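Local coordinates for protein fructosyl amine:oxygen oxidoreductase (Neosartorya fumigata, PDB 4WCT) that oxidatively breaks down fructosyl amines (Amadori products) with the help of a bound FAD, and so acts as a deglycating enzyme, at residues I31-T35 with W36-T40; D56-V60 with P61-A65; K103-P106 with V107-P110; A184-S187 with A188-A192. All blocks are in the same frame, centred on the assembly; numbering follows the deposited sequence.

Interaction 1. Residues I31-T35 with W36-T40; sequences IGAGT and WGCST. With FAD (flavin-adenine dinucleotide), chain C.
Gly-37 sits right against the loop that leads into its helix: its CA donates a nearly straight CA-H...O contact to Gly-32 O at 3.1 Å, so the glycine loop just after the strand and the first helical turn touch with no side chain between them. Gly-34, the N-cap residue, takes Cys-38 N on its carbonyl O at 2.9 Å. Cys-38 keeps its sulfur beside its own backbone N (chi1 -70°), which brings SG to 3.4 Å from Ala-33 O.

Thr-35 carries most of the side-chain work. With OG1 beside the backbone N and CG2 anti to it (chi1 -46°), the hydroxyl donates to FAD O1A at 2.6 Å and accepts from FAD O4', while the backbone N of the same residue also bonds to O1A. The methyl CG2 goes the other way and lies 3.7 Å from Trp-36 CD1. Trp-36 N reaches the second phosphate, FAD O1P, at 2.8 Å, and one face of the indole, toward its rim, lies under FAD O2P; the NE1 end is fixed by Gly-389 O. A water accepts from Gly-37 N and lies 2.7 Å from FAD O1P, so the helix start meets the pyrophosphate directly and probably through solvent too. Gly-32, Gly-34 and Gly-37 fit the GxGxxG pattern, and amides at a helix N-terminus gripping a dinucleotide pyrophosphate are the mark of the Rossmann-type FAD-binding fold.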
loop_
_atom_site.group_PDB
_atom_site.type_symbol
_atom_site.label_atom_id
_atom_site.label_comp_id
_atom_site.label_asym_id
_atom_site.label_seq_id
_atom_site.Cartn_x
_atom_site.Cartn_y
_atom_site.Cartn_z
ATOM N N ILE A 31 -15.767 2.901 -6.655
ATOM C CA ILE A 31 -15.876 3.213 -5.254
ATOM C C ILE A 31 -14.464 3.247 -4.661
ATOM O O ILE A 31 -13.802 2.210 -4.500
ATOM C CB ILE A 31 -16.734 2.167 -4.506
ATOM C CG1 ILE A 31 -18.124 1.985 -5.163
ATOM C CG2 ILE A 31 -16.833 2.488 -3.036
ATOM C CD1 ILE A 31 -18.883 0.772 -4.668
ATOM N N GLY A 32 -14.062 4.447 -4.276
ATOM C CA GLY A 32 -12.745 4.724 -3.708
ATOM C C GLY A 32 -11.808 5.423 -4.697
ATOM O O GLY A 32 -11.397 4.845 -5.723
ATOM N N ALA A 33 -11.509 6.657 -4.392
ATOM C CA ALA A 33 -10.585 7.524 -5.190
ATOM C C ALA A 33 -9.201 7.560 -4.529
ATOM O O ALA A 33 -8.636 8.635 -4.255
ATOM C CB ALA A 33 -11.157 8.919 -5.306
ATOM N N GLY A 34 -8.689 6.373 -4.213
ATOM C CA GLY A 34 -7.350 6.234 -3.627
ATOM C C GLY A 34 -6.320 5.802 -4.645
ATOM O O GLY A 34 -6.421 6.118 -5.846
ATOM N N THR A 35 -5.351 5.032 -4.175
ATOM C CA THR A 35 -4.233 4.571 -5.009
ATOM C C THR A 35 -4.729 3.875 -6.258
ATOM O O THR A 35 -4.407 4.286 -7.391
ATOM C CB THR A 35 -3.307 3.609 -4.249
ATOM O OG1 THR A 35 -3.000 4.120 -2.947
ATOM C CG2 THR A 35 -2.040 3.379 -5.042
ATOM N N TRP A 36 -5.585 2.875 -6.058
ATOM C CA TRP A 36 -6.044 2.042 -7.150
ATOM C C TRP A 36 -7.248 2.604 -7.902
ATOM O O TRP A 36 -7.327 2.485 -9.135
ATOM C CB TRP A 36 -6.334 0.629 -6.677
ATOM C CG TRP A 36 -5.133 -0.159 -6.194
ATOM C CD1 TRP A 36 -3.821 0.280 -6.087
ATOM C CD2 TRP A 36 -5.105 -1.561 -5.919
ATOM N NE1 TRP A 36 -2.994 -0.779 -5.721
ATOM C CE2 TRP A 36 -3.752 -1.918 -5.660
ATOM C CE3 TRP A 36 -6.087 -2.574 -5.906
ATOM C CZ2 TRP A 36 -3.377 -3.217 -5.339
ATOM C CZ3 TRP A 36 -5.693 -3.872 -5.615
ATOM C CH2 TRP A 36 -4.352 -4.180 -5.347
ATOM N N GLY A 37 -8.081 3.355 -7.177
ATOM C CA GLY A 37 -9.241 4.006 -7.757
ATOM C C GLY A 37 -8.873 5.109 -8.707
ATOM O O GLY A 37 -9.432 5.187 -9.804
ATOM N N CYS A 38 -7.880 5.920 -8.358
ATOM C CA CYS A 38 -7.454 6.976 -9.263
ATOM C C CYS A 38 -6.742 6.384 -10.457
ATOM O O CYS A 38 -6.913 6.884 -11.567
ATOM C CB CYS A 38 -6.591 8.024 -8.555
ATOM S SG CYS A 38 -7.481 9.062 -7.376
ATOM N N SER A 39 -5.942 5.334 -10.250
ATOM C CA SER A 39 -5.286 4.683 -11.376
ATOM C C SER A 39 -6.335 4.124 -12.322
ATOM O O SER A 39 -6.213 4.242 -13.546
ATOM C CB SER A 39 -4.340 3.574 -10.911
ATOM O OG SER A 39 -3.622 2.972 -11.987
ATOM N N THR A 40 -7.336 3.440 -11.762
ATOM C CA THR A 40 -8.410 2.856 -12.561
ATOM C C THR A 40 -9.170 3.939 -13.344
ATOM O O THR A 40 -9.364 3.808 -14.560
ATOM C CB THR A 40 -9.372 2.076 -11.663
ATOM O OG1 THR A 40 -8.681 0.988 -11.036
ATOM C CG2 THR A 40 -10.545 1.545 -12.463
HETATM P PA FAD C . -6.124 3.398 -0.537
HETATM O O1A FAD C . -4.970 4.071 -1.222
HETATM O O2A FAD C . -6.192 3.333 0.957
HETATM O O5B FAD C . -7.422 4.093 -1.088
HETATM C C5B FAD C . -8.711 3.674 -0.616
HETATM C C4B FAD C . -9.692 4.814 -0.870
HETATM O O4B FAD C . -11.052 4.340 -0.609
HETATM C C3B FAD C . -9.469 6.040 0.010
HETATM O O3B FAD C . -9.304 7.241 -0.762
HETATM C C2B FAD C . -10.734 6.103 0.871
HETATM O O2B FAD C . -11.118 7.406 1.305
HETATM C C1B FAD C . -11.761 5.405 -0.023
HETATM N N9A FAD C . -12.894 4.861 0.757
HETATM C C8A FAD C . -12.862 4.305 1.981
HETATM N N7A FAD C . -14.112 3.987 2.391
HETATM C C5A FAD C . -14.932 4.278 1.348
HETATM C C6A FAD C . -16.374 4.247 1.137
HETATM N N6A FAD C . -17.196 3.770 2.087
HETATM N N1A FAD C . -16.832 4.741 -0.033
HETATM C C2A FAD C . -16.040 5.203 -1.009
HETATM N N3A FAD C . -14.708 5.297 -0.860
HETATM C C4A FAD C . -14.136 4.857 0.287
HETATM N N1 FAD C . 2.991 -0.240 -0.715
HETATM C C2 FAD C . 4.095 -0.219 -1.542
HETATM O O2 FAD C . 3.935 -0.574 -2.708
HETATM N N3 FAD C . 5.266 0.275 -1.132
HETATM C C4 FAD C . 5.476 0.646 0.148
HETATM O O4 FAD C . 6.569 1.103 0.583
HETATM C C4X FAD C . 4.364 0.624 1.082
HETATM N N5 FAD C . 4.528 1.010 2.375
HETATM C C5X FAD C . 3.412 1.208 3.141
HETATM C C6 FAD C . 3.499 1.821 4.387
HETATM C C7 FAD C . 2.378 1.917 5.191
HETATM C C7M FAD C . 2.483 2.640 6.486
HETATM C C8 FAD C . 1.087 1.428 4.690
HETATM C C8M FAD C . -0.162 1.544 5.484
HETATM C C9 FAD C . 0.969 0.917 3.421
HETATM C C9A FAD C . 2.095 0.737 2.645
HETATM N N10 FAD C . 1.995 0.128 1.390
HETATM C C10 FAD C . 3.111 0.154 0.552
HETATM C "C1'" FAD C . 0.775 -0.436 0.831
HETATM C "C2'" FAD C . 0.028 0.536 -0.069
HETATM O "O2'" FAD C . -0.053 1.771 0.629
HETATM C "C3'" FAD C . -1.371 -0.031 -0.344
HETATM O "O3'" FAD C . -1.273 -1.411 -0.728
HETATM C "C4'" FAD C . -2.106 0.768 -1.424
HETATM O "O4'" FAD C . -1.935 2.164 -1.183
HETATM C "C5'" FAD C . -3.586 0.421 -1.335
HETATM O "O5'" FAD C . -4.280 1.121 -2.367
HETATM P P FAD C . -5.887 1.129 -2.373
HETATM O O1P FAD C . -6.332 1.981 -3.539
HETATM O O2P FAD C . -6.332 -0.309 -2.248
HETATM O O3P FAD C . -6.251 1.883 -1.004
HETATM O O HOH W 1 -8.524 3.393 -4.305
#

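Interaction 2. Residues D56-V60 with P61-A65; sequences DPHPV and PSPIA. With FAD (flavin-adenine dinucleotide), chain C.
The loop leaving strand 52-56 wraps the adenosine ribose of FAD, and His-58 and Ser-62 meet beside its O2B hydroxyl. His-58 CD2 lies 3.3 Å from Ser-62 OG, while its CB is 3.6 Å from Pro-63 CD; the imidazole crosses the Ile-64 side chain at about a right angle, and FAD O2B lies in the ring plane at its edge. Pro-57 CB packs against one face of the ring.

Asp-56 holds the sugar with both carboxylate oxygens: OD1 accepts from FAD O2B at 2.7 Å and OD2 from FAD O3B at the same distance. OD1 also takes the backbone N of His-58, on its anti side, closing an Asx turn that fixes how the carboxylate is rotated; OD2 has a further partner in Ala-33 N. Ser-62 swings OG away from its own N (chi1 172°), where the hydroxyl donates to FAD O2B at 2.9 Å and accepts from Ile-64 N at 3.2 Å in an ST turn. O2B is thereby gripped from the aspartate and from the serine, one taking its proton and the other giving one. Ile-64 CG1 lies in van der Waals contact with the same oxygen, at 3.3 Å. The cis peptide before Pro-61 turns the chain back between these two halves. An acidic residue at the end of the second parallel strand, bonded to both ribose hydroxyls, is characteristic of Rossmann-type FAD-binding domains.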
loop_
_atom_site.group_PDB
_atom_site.type_symbol
_atom_site.label_atom_id
_atom_site.label_comp_id
_atom_site.label_asym_id
_atom_site.label_seq_id
_atom_site.Cartn_x
_atom_site.Cartn_y
_atom_site.Cartn_z
ATOM N N ASP A 56 -15.955 8.958 -3.242
ATOM C CA ASP A 56 -15.097 8.819 -2.033
ATOM C C ASP A 56 -15.645 9.700 -0.941
ATOM O O ASP A 56 -16.030 10.836 -1.208
ATOM C CB ASP A 56 -13.647 9.257 -2.378
ATOM C CG ASP A 56 -12.590 8.664 -1.430
ATOM O OD1 ASP A 56 -12.596 9.003 -0.238
ATOM O OD2 ASP A 56 -11.694 7.945 -1.925
ATOM N N PRO A 57 -15.506 9.283 0.314
ATOM C CA PRO A 57 -15.934 10.161 1.394
ATOM C C PRO A 57 -15.065 11.392 1.581
ATOM O O PRO A 57 -15.460 12.325 2.297
ATOM C CB PRO A 57 -15.830 9.253 2.645
ATOM C CG PRO A 57 -14.910 8.148 2.233
ATOM C CD PRO A 57 -15.256 7.914 0.803
ATOM N N HIS A 58 -13.880 11.390 0.980
ATOM C CA HIS A 58 -12.958 12.488 1.139
ATOM C C HIS A 58 -12.472 12.966 -0.218
ATOM O O HIS A 58 -12.205 12.169 -1.103
ATOM C CB HIS A 58 -11.722 12.028 1.945
ATOM C CG HIS A 58 -12.064 11.436 3.271
ATOM N ND1 HIS A 58 -12.375 12.209 4.362
ATOM C CD2 HIS A 58 -12.013 10.158 3.715
ATOM C CE1 HIS A 58 -12.622 11.421 5.399
ATOM N NE2 HIS A 58 -12.460 10.169 5.018
ATOM N N PRO A 59 -12.177 14.251 -0.314
ATOM C CA PRO A 59 -11.499 14.744 -1.504
ATOM C C PRO A 59 -10.075 14.252 -1.632
ATOM O O PRO A 59 -9.456 13.906 -0.621
ATOM C CB PRO A 59 -11.509 16.271 -1.335
ATOM C CG PRO A 59 -11.877 16.537 0.066
ATOM C CD PRO A 59 -12.436 15.298 0.685
ATOM N N VAL A 60 -9.631 14.068 -2.872
ATOM C CA VAL A 60 -8.266 13.595 -3.154
ATOM C C VAL A 60 -7.287 14.695 -2.769
ATOM O O VAL A 60 -7.509 15.858 -3.115
ATOM C CB VAL A 60 -8.109 13.270 -4.645
ATOM C CG1 VAL A 60 -6.662 12.932 -5.014
ATOM C CG2 VAL A 60 -9.086 12.176 -5.089
ATOM N N PRO A 61 -6.216 14.371 -2.018
ATOM C CA PRO A 61 -5.839 13.056 -1.509
ATOM C C PRO A 61 -6.550 12.743 -0.204
ATOM O O PRO A 61 -6.578 13.556 0.718
ATOM C CB PRO A 61 -4.325 13.206 -1.262
ATOM C CG PRO A 61 -4.142 14.651 -0.935
ATOM C CD PRO A 61 -5.243 15.415 -1.626
ATOM N N SER A 62 -7.232 11.615 -0.168
ATOM C CA SER A 62 -7.971 11.257 1.040
ATOM C C SER A 62 -7.017 11.107 2.226
ATOM O O SER A 62 -6.030 10.390 2.133
ATOM C CB SER A 62 -8.683 9.944 0.797
ATOM O OG SER A 62 -9.260 9.464 2.002
ATOM N N PRO A 63 -7.385 11.640 3.390
ATOM C CA PRO A 63 -6.569 11.444 4.601
ATOM C C PRO A 63 -6.470 9.995 5.044
ATOM O O PRO A 63 -5.504 9.625 5.730
ATOM C CB PRO A 63 -7.322 12.243 5.665
ATOM C CG PRO A 63 -8.087 13.273 4.887
ATOM C CD PRO A 63 -8.535 12.510 3.656
ATOM N N ILE A 64 -7.431 9.175 4.653
ATOM C CA ILE A 64 -7.349 7.726 4.978
ATOM C C ILE A 64 -6.802 6.803 3.862
ATOM O O ILE A 64 -6.673 5.589 4.062
ATOM C CB ILE A 64 -8.698 7.180 5.478
ATOM C CG1 ILE A 64 -9.715 7.089 4.328
ATOM C CG2 ILE A 64 -9.189 7.998 6.646
ATOM C CD1 ILE A 64 -11.029 6.444 4.733
ATOM N N ALA A 65 -6.398 7.362 2.723
ATOM C CA ALA A 65 -5.821 6.538 1.682
ATOM C C ALA A 65 -4.426 6.137 2.131
ATOM O O ALA A 65 -3.618 6.988 2.534
ATOM C CB ALA A 65 -5.754 7.264 0.355
HETATM P PA FAD C . -6.124 3.398 -0.537
HETATM O O1A FAD C . -4.970 4.071 -1.222
HETATM O O2A FAD C . -6.192 3.333 0.957
HETATM O O5B FAD C . -7.422 4.093 -1.088
HETATM C C5B FAD C . -8.711 3.674 -0.616
HETATM C C4B FAD C . -9.692 4.814 -0.870
HETATM O O4B FAD C . -11.052 4.340 -0.609
HETATM C C3B FAD C . -9.469 6.040 0.010
HETATM O O3B FAD C . -9.304 7.241 -0.762
HETATM C C2B FAD C . -10.734 6.103 0.871
HETATM O O2B FAD C . -11.118 7.406 1.305
HETATM C C1B FAD C . -11.761 5.405 -0.023
HETATM N N9A FAD C . -12.894 4.861 0.757
HETATM C C8A FAD C . -12.862 4.305 1.981
HETATM N N7A FAD C . -14.112 3.987 2.391
HETATM C C5A FAD C . -14.932 4.278 1.348
HETATM C C6A FAD C . -16.374 4.247 1.137
HETATM N N6A FAD C . -17.196 3.770 2.087
HETATM N N1A FAD C . -16.832 4.741 -0.033
HETATM C C2A FAD C . -16.040 5.203 -1.009
HETATM N N3A FAD C . -14.708 5.297 -0.860
HETATM C C4A FAD C . -14.136 4.857 0.287
HETATM N N1 FAD C . 2.991 -0.240 -0.715
HETATM C C2 FAD C . 4.095 -0.219 -1.542
HETATM O O2 FAD C . 3.935 -0.574 -2.708
HETATM N N3 FAD C . 5.266 0.275 -1.132
HETATM C C4 FAD C . 5.476 0.646 0.148
HETATM O O4 FAD C . 6.569 1.103 0.583
HETATM C C4X FAD C . 4.364 0.624 1.082
HETATM N N5 FAD C . 4.528 1.010 2.375
HETATM C C5X FAD C . 3.412 1.208 3.141
HETATM C C6 FAD C . 3.499 1.821 4.387
HETATM C C7 FAD C . 2.378 1.917 5.191
HETATM C C7M FAD C . 2.483 2.640 6.486
HETATM C C8 FAD C . 1.087 1.428 4.690
HETATM C C8M FAD C . -0.162 1.544 5.484
HETATM C C9 FAD C . 0.969 0.917 3.421
HETATM C C9A FAD C . 2.095 0.737 2.645
HETATM N N10 FAD C . 1.995 0.128 1.390
HETATM C C10 FAD C . 3.111 0.154 0.552
HETATM C "C1'" FAD C . 0.775 -0.436 0.831
HETATM C "C2'" FAD C . 0.028 0.536 -0.069
HETATM O "O2'" FAD C . -0.053 1.771 0.629
HETATM C "C3'" FAD C . -1.371 -0.031 -0.344
HETATM O "O3'" FAD C . -1.273 -1.411 -0.728
HETATM C "C4'" FAD C . -2.106 0.768 -1.424
HETATM O "O4'" FAD C . -1.935 2.164 -1.183
HETATM C "C5'" FAD C . -3.586 0.421 -1.335
HETATM O "O5'" FAD C . -4.280 1.121 -2.367
HETATM P P FAD C . -5.887 1.129 -2.373
HETATM O O1P FAD C . -6.332 1.981 -3.539
HETATM O O2P FAD C . -6.332 -0.309 -2.248
HETATM O O3P FAD C . -6.251 1.883 -1.004
#

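Interaction 3. Residues K103-P106 with V107-P110; sequences KTDP and VFQP
Asp-105 is the tight centre here, gathering three backbone amides of the residues that follow. Its carbonyl O takes Gln-109 N at 2.8 Å, nearly along the C=O axis, and also Phe-108 N at 2.9 Å, which comes from well above the carbonyl plane. The carboxylate adds a third bond: with CG anti to the backbone N (chi1 -174°), OD1 folds forward and accepts Val-107 N at 3.0 Å, on its anti side and 35° out of the carboxylate plane. The aspartate runs alongside Phe-108, its carboxylate turned 89° from the ring, and OD2 meets the ring edge 3.5 Å from CD2. Val-107 CG1 sits over the centre of one face of that same ring, 3.6 Å above it.

An aspartate whose side chain takes the amide two residues on while its carbonyl collects those three and four on forms an Asx turn overlapping a helical turn, here in the loop that carries the chain from helix 86-102 toward strand 112-113. OD2 also forms a salt bridge to Arg-46, tying the turn to helix 35-46, and the buried Val-107 and Phe-108 lean on Leu-42 of that helix.

The other side is looser and faces solvent. Gln-109 starts out toward the preceding residues, CB lying 3.3 Å from Asp-105 O; CG rests 3.8 Å from Lys-103 O, and beyond it a bend at chi2 leads the amide away. Pro-110 CD rests 3.4 Å from Pro-106 O, both prolines being exposed, and Lys-103 sets off away from the turn.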
loop_
_atom_site.group_PDB
_atom_site.type_symbol
_atom_site.label_atom_id
_atom_site.label_comp_id
_atom_site.label_asym_id
_atom_site.label_seq_id
_atom_site.Cartn_x
_atom_site.Cartn_y
_atom_site.Cartn_z
ATOM N N LYS A 103 8.957 4.928 -15.223
ATOM C CA LYS A 103 10.061 5.532 -15.929
ATOM C C LYS A 103 9.586 6.251 -17.184
ATOM O O LYS A 103 10.407 6.890 -17.876
ATOM C CB LYS A 103 11.095 4.462 -16.298
ATOM C CG LYS A 103 11.844 3.956 -15.073
ATOM C CD LYS A 103 13.042 3.096 -15.446
ATOM C CE LYS A 103 12.671 1.786 -16.122
ATOM N NZ LYS A 103 13.807 0.800 -16.191
ATOM N N THR A 104 8.311 6.107 -17.551
ATOM C CA THR A 104 7.859 6.533 -18.883
ATOM C C THR A 104 6.571 7.370 -18.898
ATOM O O THR A 104 6.431 8.313 -19.684
ATOM C CB THR A 104 7.724 5.319 -19.829
ATOM O OG1 THR A 104 9.030 4.857 -20.179
ATOM C CG2 THR A 104 7.009 5.695 -21.126
ATOM N N ASP A 105 5.565 6.953 -18.137
ATOM C CA ASP A 105 4.232 7.580 -18.253
ATOM C C ASP A 105 4.286 9.004 -17.720
ATOM O O ASP A 105 4.629 9.212 -16.544
ATOM C CB ASP A 105 3.217 6.759 -17.441
ATOM C CG ASP A 105 1.783 7.228 -17.591
ATOM O OD1 ASP A 105 1.512 8.445 -17.773
ATOM O OD2 ASP A 105 0.894 6.326 -17.416
ATOM N N PRO A 106 3.908 10.011 -18.541
ATOM C CA PRO A 106 4.059 11.398 -18.102
ATOM C C PRO A 106 3.321 11.758 -16.791
ATOM O O PRO A 106 3.762 12.637 -16.058
ATOM C CB PRO A 106 3.459 12.198 -19.274
ATOM C CG PRO A 106 3.726 11.323 -20.438
ATOM C CD PRO A 106 3.552 9.929 -19.972
ATOM N N VAL A 107 2.263 11.038 -16.468
ATOM C CA VAL A 107 1.517 11.317 -15.267
ATOM C C VAL A 107 2.301 10.872 -14.025
ATOM O O VAL A 107 2.159 11.458 -12.946
ATOM C CB VAL A 107 0.164 10.587 -15.332
ATOM C CG1 VAL A 107 -0.510 10.551 -13.976
ATOM C CG2 VAL A 107 -0.730 11.261 -16.367
ATOM N N PHE A 108 3.116 9.825 -14.173
ATOM C CA PHE A 108 3.782 9.198 -13.011
ATOM C C PHE A 108 5.293 9.432 -12.935
ATOM O O PHE A 108 5.889 9.429 -11.868
ATOM C CB PHE A 108 3.466 7.708 -12.999
ATOM C CG PHE A 108 2.006 7.425 -12.880
ATOM C CD1 PHE A 108 1.375 7.534 -11.655
ATOM C CD2 PHE A 108 1.243 7.115 -13.992
ATOM C CE1 PHE A 108 0.022 7.310 -11.556
ATOM C CE2 PHE A 108 -0.130 6.947 -13.899
ATOM C CZ PHE A 108 -0.723 6.980 -12.659
ATOM N N GLN A 109 5.911 9.558 -14.091
ATOM C CA GLN A 109 7.368 9.627 -14.201
ATOM C C GLN A 109 8.074 10.696 -13.370
ATOM O O GLN A 109 9.159 10.419 -12.827
ATOM C CB GLN A 109 7.727 9.834 -15.665
ATOM C CG GLN A 109 9.220 9.883 -15.948
ATOM C CD GLN A 109 9.777 11.263 -15.889
ATOM O OE1 GLN A 109 9.060 12.247 -15.751
ATOM N NE2 GLN A 109 11.109 11.353 -15.956
ATOM N N PRO A 110 7.431 11.845 -13.124
ATOM C CA PRO A 110 8.117 12.842 -12.309
ATOM C C PRO A 110 8.294 12.441 -10.855
ATOM O O PRO A 110 9.049 13.102 -10.122
ATOM C CB PRO A 110 7.178 14.030 -12.383
ATOM C CG PRO A 110 6.609 13.910 -13.771
ATOM C CD PRO A 110 6.311 12.444 -13.877
#

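Interaction 4. Residues A184-S187 with A188-A192; sequences AMIS and AFNEA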
loop_
_atom_site.group_PDB
_atom_site.type_symbol
_atom_site.label_atom_id
_atom_site.label_comp_id
_atom_site.label_asym_id
_atom_site.label_seq_id
_atom_site.Cartn_x
_atom_site.Cartn_y
_atom_site.Cartn_z
ATOM N N ALA A 184 1.833 11.594 -6.895
ATOM C CA ALA A 184 1.512 10.779 -8.049
ATOM C C ALA A 184 0.012 10.473 -8.088
ATOM O O ALA A 184 -0.607 10.478 -9.126
ATOM C CB ALA A 184 2.324 9.514 -8.036
ATOM N N MET A 185 -0.588 10.269 -6.928
ATOM C CA MET A 185 -2.034 10.033 -6.851
ATOM C C MET A 185 -2.802 11.297 -7.260
ATOM O O MET A 185 -3.753 11.227 -8.039
ATOM C CB MET A 185 -2.423 9.578 -5.431
ATOM C CG MET A 185 -3.902 9.360 -5.280
ATOM S SD MET A 185 -4.249 8.573 -3.663
ATOM C CE MET A 185 -3.525 9.732 -2.564
ATOM N N ILE A 186 -2.344 12.451 -6.800
ATOM C CA ILE A 186 -2.924 13.742 -7.183
ATOM C C ILE A 186 -2.779 13.964 -8.694
ATOM O O ILE A 186 -3.710 14.438 -9.367
ATOM C CB ILE A 186 -2.258 14.893 -6.421
ATOM C CG1 ILE A 186 -2.646 14.822 -4.916
ATOM C CG2 ILE A 186 -2.677 16.231 -7.013
ATOM C CD1 ILE A 186 -1.902 15.775 -4.001
ATOM N N SER A 187 -1.634 13.603 -9.223
ATOM C CA SER A 187 -1.376 13.686 -10.663
ATOM C C SER A 187 -2.364 12.835 -11.445
ATOM O O SER A 187 -2.945 13.298 -12.440
ATOM C CB SER A 187 0.085 13.308 -10.969
ATOM O OG SER A 187 0.385 13.382 -12.357
ATOM N N ALA A 188 -2.603 11.605 -10.991
ATOM C CA ALA A 188 -3.541 10.718 -11.670
ATOM C C ALA A 188 -4.974 11.248 -11.621
ATOM O O ALA A 188 -5.695 11.241 -12.625
ATOM C CB ALA A 188 -3.420 9.328 -11.105
ATOM N N PHE A 189 -5.384 11.740 -10.454
ATOM C CA PHE A 189 -6.683 12.367 -10.244
ATOM C C PHE A 189 -6.855 13.561 -11.183
ATOM O O PHE A 189 -7.848 13.615 -11.918
ATOM C CB PHE A 189 -6.793 12.810 -8.781
ATOM C CG PHE A 189 -7.802 13.889 -8.530
ATOM C CD1 PHE A 189 -9.155 13.604 -8.489
ATOM C CD2 PHE A 189 -7.397 15.160 -8.222
ATOM C CE1 PHE A 189 -10.087 14.592 -8.184
ATOM C CE2 PHE A 189 -8.324 16.151 -7.882
ATOM C CZ PHE A 189 -9.668 15.887 -7.971
ATOM N N ASN A 190 -5.856 14.449 -11.227
ATOM C CA ASN A 190 -5.939 15.660 -12.062
ATOM C C ASN A 190 -6.118 15.284 -13.520
ATOM O O ASN A 190 -6.940 15.878 -14.247
ATOM C CB ASN A 190 -4.681 16.504 -11.917
ATOM C CG ASN A 190 -4.652 17.293 -10.617
ATOM O OD1 ASN A 190 -5.685 17.465 -9.970
ATOM N ND2 ASN A 190 -3.484 17.762 -10.224
ATOM N N GLU A 191 -5.385 14.272 -13.959
ATOM C CA GLU A 191 -5.442 13.891 -15.361
ATOM C C GLU A 191 -6.727 13.151 -15.696
ATOM O O GLU A 191 -7.361 13.418 -16.735
ATOM C CB GLU A 191 -4.207 13.078 -15.744
ATOM C CG GLU A 191 -4.214 12.627 -17.178
ATOM C CD GLU A 191 -3.974 13.742 -18.174
ATOM O OE1 GLU A 191 -3.925 14.932 -17.772
ATOM O OE2 GLU A 191 -3.760 13.380 -19.361
ATOM N N ALA A 192 -7.190 12.256 -14.807
ATOM C CA ALA A 192 -8.490 11.617 -15.042
ATOM C C ALA A 192 -9.593 12.671 -15.134
ATOM O O ALA A 192 -10.476 12.610 -16.009
ATOM C CB ALA A 192 -8.799 10.601 -13.934
#
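Ala-188 opens the second half of this stretch of helix 181-194 by giving its N to Ala-184 O at 3.0 Å. Its methyl lies close to that carbonyl and to Met-185 O, on the buried side of the helix.

Next comes Phe-189, whose N bonds to Met-185 O at 3.0 Å, the straightest of the four backbone bonds that span the two halves (168°). Its CG is anti to the backbone N (chi1 158°), which sends the ring away from the preceding turn; CB stays near Met-185 O, and Ile-186 O lies near the ring plane, at the edge. The ring forms an edge-to-face pair with Phe-199.

Asn-190 faces solvent. Its N reaches Ile-186 O at 2.8 Å, and the side chain, with CG beside the backbone N (chi1 -77°), doubles back alongside Ile-186, the two pointing the same way. ND2 comes within 3.6 Å of Ile-186 CG2, a touch of amide on methyl; its approach to Ile-186 O is too poorly angled to be a hydrogen bond.

Glu-191 closes the set with N on Ser-187 O at 3.0 Å. Its CB brushes that carbonyl before the chain bends at chi2 and carries the carboxylate away to a salt bridge with Arg-194. Ser-187 likewise turns its OG outward, to Val-107 O. Ala-192 carries the helix on, its N bonding to Ala-188 O.

With the main chain held by its own i to i+4 bonds, the side chains are left to join the helix to its surroundings: Phe-189 packs on Cys-38 and Ala-192 on Ala-41 of helix 35-46, while Ser-187 ties it to the loop at Val-107.

How the interactions relate
From the N terminus the contacts come in series, none nested or crossed, each closing a short local loop or helical turn. Interaction 1 joins strand 28-31 to helix 35-46, and interaction 2 follows strand 52-56 on the same FAD; the two also meet where Val-60 CG2 packs 3.7 Å from Ala-33 O. Interaction 3, after helix 86-102, touches neither, staying about 5 Å from interaction 1 at the nearest atoms. Interaction 4, on helix 181-194, reaches all three: Met-185 SD packs on Gly-34, Phe-189 on Val-60, and Ala-188 CB lies 3.9 Å from Phe-108 CZ. That helix therefore links the cofactor-binding loops to the outer turn.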